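Local coordinates for extracellular solute-binding protein (Conexibacter woesei, PDB 4P98) that probably captures a small solute outside the cell membrane and delivers it to an ABC transporter, as a lipoprotein of the BMP (PnrA-like) family, at residues P66-F71 with E88-V93; D77-H82 with P98-S103. All blocks are in the same frame, centred on the assembly; numbering follows the deposited sequence.

Contact 1 (P66-F71 with E88-V93); sequences PVIRQF and EPILRV
Ile68 of helix 66-71 reaches between Pro89, Ile90 and Val93 of helix 88-93, and most of the contact gathers round it. Its CB points at the other helix, and there the chain forks. The CG2 branch lies anti to the backbone N (chi1 -68° sets CG1 beside that N) and meets Val93, with Ile68 CG2 3.8 Å from Val93 CB. The other branch starts at CG1, which is 4.1 Å from Ile90 CD1. Its tip, Ile68 CD1, is 3.7 Å from Pro89 CB and 3.8 Å from Ile90 CD1. The side chains of Ile68 and Ile90 cross at about a right angle, each CD1 lying against the other's CG1 and CD1.

Val93 also touches the next residue along: its CG1 sits 3.8 Å from Arg69 CA. Val93 CG2 lies over one face of the Arg69 guanidinium, 4.1 Å from NH2. That group finds its charge partners beyond the two segments, in salt bridges from NH2 to Glu96 and Glu65.

The short helix axes come within 9.5 Å at a crossing angle of -42°. Both helices lie on one side of a parallel sheet, where Ile68 and Ile90 also touch Phe102 of strand 101-105. No hydrogen bond links the two segments. Branched aliphatic groups and a proline ring fill the buried part, while the partly exposed edge is marked by an arginine whose charge is balanced by acids outside both segments. Between the two segments, the helix pair is therefore held by shape and apolar burial.

Contact 2 (D77-H82 with P98-S103); sequences DLVVGH and PDVHFS
His101 grips the carbonyl oxygen of Asp77 with both its ring and its backbone. Its chi1 of -49° puts CG beside the backbone N, on the side of the N-H that binds the same oxygen. The ring meets Asp77 O by its edge, near its plane. ND1 donates to Asp77 O at 3.0 Å, and His101 N donates to it at 3.1 Å. The two donors approach from opposite faces of the carbonyl plane. An alanine in place of His101 would remove the ND1 bond, and Asp77 O, left with His101 N alone from this residue, would probably be held less firmly.

From there the strands run parallel. Val79 N bonds His101 O, Ser103 N bonds Val79 O, and Gly81 N bonds Ser103 O at 2.8 Å. On one face, Val79 and Phe102 lie side by side and point the same way, with Val79 CB 3.7 Å from Phe102 CD2 and the ring oblique to it. Helix 61-73 packs on this pair. The other face, toward helix 249-261, mixes Leu78 and Val80 with the polar His101 and Ser103. There Val80 CG1 is 4.1 Å from Ser103 OG. That hydroxyl hydrogen-bonds Tyr255, and a water joins it to Gly81 O.

This is the parallel pairing of a beta-alpha-beta unit in a Rossmann-like lobe. Backbone bonds set the register, while a carbonyl that accepts two hydrogen bonds joins the residue before strand 78-82 to the first of strand 101-105.

In the fold
Contact 1 and contact 2 lie in one lobe, their centres 9 Å apart. Their segments alternate along the chain: helix 61-73, strand 78-82, helix 84-94, strand 101-105. The two strands are neighbours inside a six-stranded parallel sheet, and both helices pack on one side of it. Ile90 joins the layers, with its CD1 3.6 Å from Gly81 N and its CG2 3.7 Å from Phe102 CB. Thus the helix pair of contact 1 roofs the strand pair of contact 2. A second parallel sheet belongs to the other lobe. Two such lobes are the build of periplasmic-type binding proteins, which usually hold their solute in the cleft between them.

Contact 1 (P66-F71 with E88-V93)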
loop_
_atom_site.group_PDB
_atom_site.type_symbol
_atom_site.label_atom_id
_atom_site.label_comp_id
_atom_site.label_asym_id
_atom_site.label_seq_id
_atom_site.Cartn_x
_atom_site.Cartn_y
_atom_site.Cartn_z
ATOM N N PRO A 66 -24.378 1.917 8.204
ATOM C CA PRO A 66 -24.856 2.237 9.563
ATOM C C PRO A 66 -23.748 2.566 10.582
ATOM O O PRO A 66 -23.968 3.376 11.478
ATOM C CB PRO A 66 -25.637 0.986 9.995
ATOM C CG PRO A 66 -25.625 0.037 8.854
ATOM C CD PRO A 66 -24.836 0.607 7.714
ATOM N N VAL A 67 -22.570 1.956 10.446
ATOM C CA VAL A 67 -21.451 2.227 11.348
ATOM C C VAL A 67 -20.963 3.659 11.130
ATOM O O VAL A 67 -20.733 4.403 12.087
ATOM C CB VAL A 67 -20.288 1.234 11.120
ATOM C CG1 VAL A 67 -19.047 1.642 11.903
ATOM C CG2 VAL A 67 -20.702 -0.179 11.500
ATOM N N ILE A 68 -20.806 4.038 9.864
ATOM C CA ILE A 68 -20.425 5.403 9.508
ATOM C C ILE A 68 -21.465 6.395 10.060
ATOM O O ILE A 68 -21.117 7.391 10.696
ATOM C CB ILE A 68 -20.264 5.543 7.968
ATOM C CG1 ILE A 68 -19.063 4.733 7.494
ATOM C CG2 ILE A 68 -20.110 7.004 7.566
ATOM C CD1 ILE A 68 -19.080 4.424 6.013
ATOM N N ARG A 69 -22.745 6.108 9.843
ATOM C CA ARG A 69 -23.817 6.978 10.322
ATOM C C ARG A 69 -23.745 7.161 11.840
ATOM O O ARG A 69 -23.906 8.273 12.344
ATOM C CB ARG A 69 -25.192 6.425 9.925
ATOM C CG ARG A 69 -26.352 7.311 10.366
ATOM C CD ARG A 69 -27.699 6.858 9.819
ATOM N NE ARG A 69 -27.732 6.955 8.364
ATOM C CZ ARG A 69 -27.646 5.932 7.522
ATOM N NH1 ARG A 69 -27.562 4.676 7.963
ATOM N NH2 ARG A 69 -27.664 6.172 6.216
ATOM N N GLN A 70 -23.498 6.067 12.548
ATOM C CA GLN A 70 -23.443 6.077 14.007
ATOM C C GLN A 70 -22.311 6.958 14.530
ATOM O O GLN A 70 -22.495 7.694 15.492
ATOM C CB GLN A 70 -23.300 4.639 14.534
ATOM C CG GLN A 70 -23.111 4.532 16.031
ATOM C CD GLN A 70 -23.094 3.094 16.519
ATOM O OE1 GLN A 70 -22.783 2.158 15.765
ATOM N NE2 GLN A 70 -23.427 2.909 17.785
ATOM N N PHE A 71 -21.139 6.904 13.900
ATOM C CA PHE A 71 -20.046 7.785 14.302
ATOM C C PHE A 71 -20.388 9.252 14.059
ATOM O O PHE A 71 -20.115 10.107 14.902
ATOM C CB PHE A 71 -18.737 7.427 13.586
ATOM C CG PHE A 71 -18.025 6.243 14.177
ATOM C CD1 PHE A 71 -17.612 6.256 15.507
ATOM C CD2 PHE A 71 -17.738 5.129 13.409
ATOM C CE1 PHE A 71 -16.928 5.178 16.053
ATOM C CE2 PHE A 71 -17.067 4.045 13.949
ATOM C CZ PHE A 71 -16.665 4.064 15.275
ATOM N N GLU A 88 -18.409 4.415 -1.314
ATOM C CA GLU A 88 -19.787 4.777 -1.599
ATOM C C GLU A 88 -20.600 5.042 -0.315
ATOM O O GLU A 88 -21.291 6.054 -0.227
ATOM C CB GLU A 88 -20.441 3.740 -2.530
ATOM C CG GLU A 88 -21.675 4.245 -3.244
ATOM C CD GLU A 88 -21.469 5.598 -3.898
ATOM O OE1 GLU A 88 -20.510 5.738 -4.699
ATOM O OE2 GLU A 88 -22.261 6.521 -3.589
ATOM N N PRO A 89 -20.494 4.170 0.701
ATOM C CA PRO A 89 -21.155 4.468 1.983
ATOM C C PRO A 89 -20.717 5.799 2.587
ATOM O O PRO A 89 -21.557 6.559 3.082
ATOM C CB PRO A 89 -20.723 3.318 2.887
ATOM C CG PRO A 89 -20.327 2.222 1.981
ATOM C CD PRO A 89 -20.016 2.776 0.632
ATOM N N ILE A 90 -19.416 6.091 2.545
ATOM C CA ILE A 90 -18.943 7.388 3.010
ATOM C C ILE A 90 -19.652 8.517 2.270
ATOM O O ILE A 90 -20.166 9.435 2.896
ATOM C CB ILE A 90 -17.423 7.570 2.849
ATOM C CG1 ILE A 90 -16.661 6.691 3.836
ATOM C CG2 ILE A 90 -17.039 9.044 3.023
ATOM C CD1 ILE A 90 -16.671 7.213 5.262
ATOM N N LEU A 91 -19.702 8.446 0.944
ATOM C CA LEU A 91 -20.285 9.545 0.173
ATOM C C LEU A 91 -21.777 9.734 0.458
ATOM O O LEU A 91 -22.258 10.854 0.481
ATOM C CB LEU A 91 -20.066 9.351 -1.325
ATOM C CG LEU A 91 -18.605 9.280 -1.772
ATOM C CD1 LEU A 91 -18.549 8.900 -3.231
ATOM C CD2 LEU A 91 -17.921 10.612 -1.556
ATOM N N ARG A 92 -22.497 8.637 0.683
ATOM C CA ARG A 92 -23.933 8.706 0.961
ATOM C C ARG A 92 -24.233 9.340 2.319
ATOM O O ARG A 92 -25.091 10.225 2.426
ATOM C CB ARG A 92 -24.557 7.307 0.893
ATOM C CG ARG A 92 -24.456 6.628 -0.469
ATOM C CD ARG A 92 -25.252 5.338 -0.449
ATOM N NE ARG A 92 -26.659 5.678 -0.339
ATOM C CZ ARG A 92 -27.443 5.975 -1.367
ATOM N NH1 ARG A 92 -26.978 5.920 -2.612
ATOM N NH2 ARG A 92 -28.704 6.311 -1.150
ATOM N N VAL A 93 -23.512 8.902 3.348
ATOM C CA VAL A 93 -23.741 9.394 4.699
ATOM C C VAL A 93 -23.283 10.846 4.822
ATOM O O VAL A 93 -23.920 11.631 5.514
ATOM C CB VAL A 93 -23.090 8.483 5.761
ATOM C CG1 VAL A 93 -23.299 9.028 7.166
ATOM C CG2 VAL A 93 -23.690 7.086 5.667
#

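Contact 2 (D77-H82 with P98-S103)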
loop_
_atom_site.group_PDB
_atom_site.type_symbol
_atom_site.label_atom_id
_atom_site.label_comp_id
_atom_site.label_asym_id
_atom_site.label_seq_id
_atom_site.Cartn_x
_atom_site.Cartn_y
_atom_site.Cartn_z
ATOM N N ASP A 77 -15.730 14.104 14.674
ATOM C CA ASP A 77 -15.335 15.233 13.819
ATOM C C ASP A 77 -14.969 14.785 12.404
ATOM O O ASP A 77 -15.235 15.478 11.435
ATOM C CB ASP A 77 -14.134 15.921 14.441
ATOM C CG ASP A 77 -14.462 16.532 15.779
ATOM O OD1 ASP A 77 -15.195 17.522 15.793
ATOM O OD2 ASP A 77 -14.012 16.012 16.804
ATOM N N LEU A 78 -14.361 13.614 12.324
ATOM C CA LEU A 78 -13.817 13.081 11.087
ATOM C C LEU A 78 -14.079 11.592 10.992
ATOM O O LEU A 78 -13.685 10.828 11.887
ATOM C CB LEU A 78 -12.310 13.309 11.064
ATOM C CG LEU A 78 -11.547 12.780 9.848
ATOM C CD1 LEU A 78 -12.041 13.399 8.558
ATOM C CD2 LEU A 78 -10.068 13.030 10.031
ATOM N N VAL A 79 -14.714 11.183 9.898
ATOM C CA VAL A 79 -14.986 9.778 9.622
ATOM C C VAL A 79 -14.283 9.371 8.323
ATOM O O VAL A 79 -14.587 9.876 7.236
ATOM C CB VAL A 79 -16.492 9.485 9.542
ATOM C CG1 VAL A 79 -16.737 7.984 9.423
ATOM C CG2 VAL A 79 -17.196 10.043 10.763
ATOM N N VAL A 80 -13.346 8.450 8.460
ATOM C CA VAL A 80 -12.465 8.041 7.383
ATOM C C VAL A 80 -12.817 6.631 6.902
ATOM O O VAL A 80 -12.727 5.670 7.668
ATOM C CB VAL A 80 -11.014 8.047 7.885
ATOM C CG1 VAL A 80 -10.061 7.564 6.804
ATOM C CG2 VAL A 80 -10.617 9.434 8.390
ATOM N N GLY A 81 -13.206 6.511 5.635
ATOM C CA GLY A 81 -13.415 5.215 5.011
ATOM C C GLY A 81 -12.172 4.801 4.272
ATOM O O GLY A 81 -11.761 5.460 3.290
ATOM N N HIS A 82 -11.560 3.717 4.738
ATOM C CA HIS A 82 -10.303 3.254 4.179
ATOM C C HIS A 82 -10.520 2.097 3.210
ATOM O O HIS A 82 -10.790 0.962 3.627
ATOM C CB HIS A 82 -9.334 2.860 5.284
ATOM C CG HIS A 82 -7.994 2.464 4.777
ATOM N ND1 HIS A 82 -7.168 3.341 4.109
ATOM C CD2 HIS A 82 -7.330 1.289 4.838
ATOM C CE1 HIS A 82 -6.053 2.721 3.781
ATOM N NE2 HIS A 82 -6.129 1.473 4.209
ATOM N N PRO A 98 -23.799 17.532 7.010
ATOM C CA PRO A 98 -23.011 18.570 6.328
ATOM C C PRO A 98 -21.874 19.160 7.160
ATOM O O PRO A 98 -20.899 19.630 6.591
ATOM C CB PRO A 98 -24.037 19.664 6.002
ATOM C CG PRO A 98 -25.382 19.070 6.239
ATOM C CD PRO A 98 -25.222 17.895 7.144
ATOM N N ASP A 99 -22.006 19.157 8.483
ATOM C CA ASP A 99 -20.977 19.714 9.368
ATOM C C ASP A 99 -19.975 18.676 9.886
ATOM O O ASP A 99 -19.065 19.027 10.626
ATOM C CB ASP A 99 -21.628 20.449 10.550
ATOM C CG ASP A 99 -22.366 21.704 10.124
ATOM O OD1 ASP A 99 -21.998 22.307 9.095
ATOM O OD2 ASP A 99 -23.317 22.097 10.825
ATOM N N VAL A 100 -20.148 17.409 9.516
ATOM C CA VAL A 100 -19.177 16.364 9.842
ATOM C C VAL A 100 -18.259 16.200 8.633
ATOM O O VAL A 100 -18.671 16.422 7.492
ATOM C CB VAL A 100 -19.885 15.049 10.215
ATOM C CG1 VAL A 100 -18.888 13.956 10.573
ATOM C CG2 VAL A 100 -20.824 15.294 11.400
ATOM N N HIS A 101 -17.012 15.827 8.890
ATOM C CA HIS A 101 -15.993 15.737 7.854
ATOM C C HIS A 101 -15.691 14.273 7.545
ATOM O O HIS A 101 -15.599 13.450 8.455
ATOM C CB HIS A 101 -14.745 16.496 8.316
ATOM C CG HIS A 101 -15.049 17.872 8.824
ATOM N ND1 HIS A 101 -15.120 18.175 10.167
ATOM C CD2 HIS A 101 -15.378 19.007 8.167
ATOM C CE1 HIS A 101 -15.436 19.452 10.312
ATOM N NE2 HIS A 101 -15.600 19.977 9.114
ATOM N N PHE A 102 -15.564 13.953 6.259
ATOM C CA PHE A 102 -15.392 12.575 5.806
ATOM C C PHE A 102 -14.234 12.428 4.831
ATOM O O PHE A 102 -13.901 13.371 4.109
ATOM C CB PHE A 102 -16.666 12.090 5.114
ATOM C CG PHE A 102 -17.886 12.098 6.002
ATOM C CD1 PHE A 102 -18.630 13.254 6.185
ATOM C CD2 PHE A 102 -18.298 10.936 6.638
ATOM C CE1 PHE A 102 -19.748 13.261 7.008
ATOM C CE2 PHE A 102 -19.424 10.930 7.454
ATOM C CZ PHE A 102 -20.143 12.086 7.638
ATOM N N SER A 103 -13.649 11.232 4.805
ATOM C CA SER A 103 -12.618 10.878 3.832
ATOM C C SER A 103 -12.975 9.578 3.143
ATOM O O SER A 103 -13.471 8.642 3.779
ATOM C CB SER A 103 -11.265 10.747 4.510
ATOM O OG SER A 103 -10.308 10.131 3.671
HETATM O O HOH W 1 -9.831 7.446 3.434
#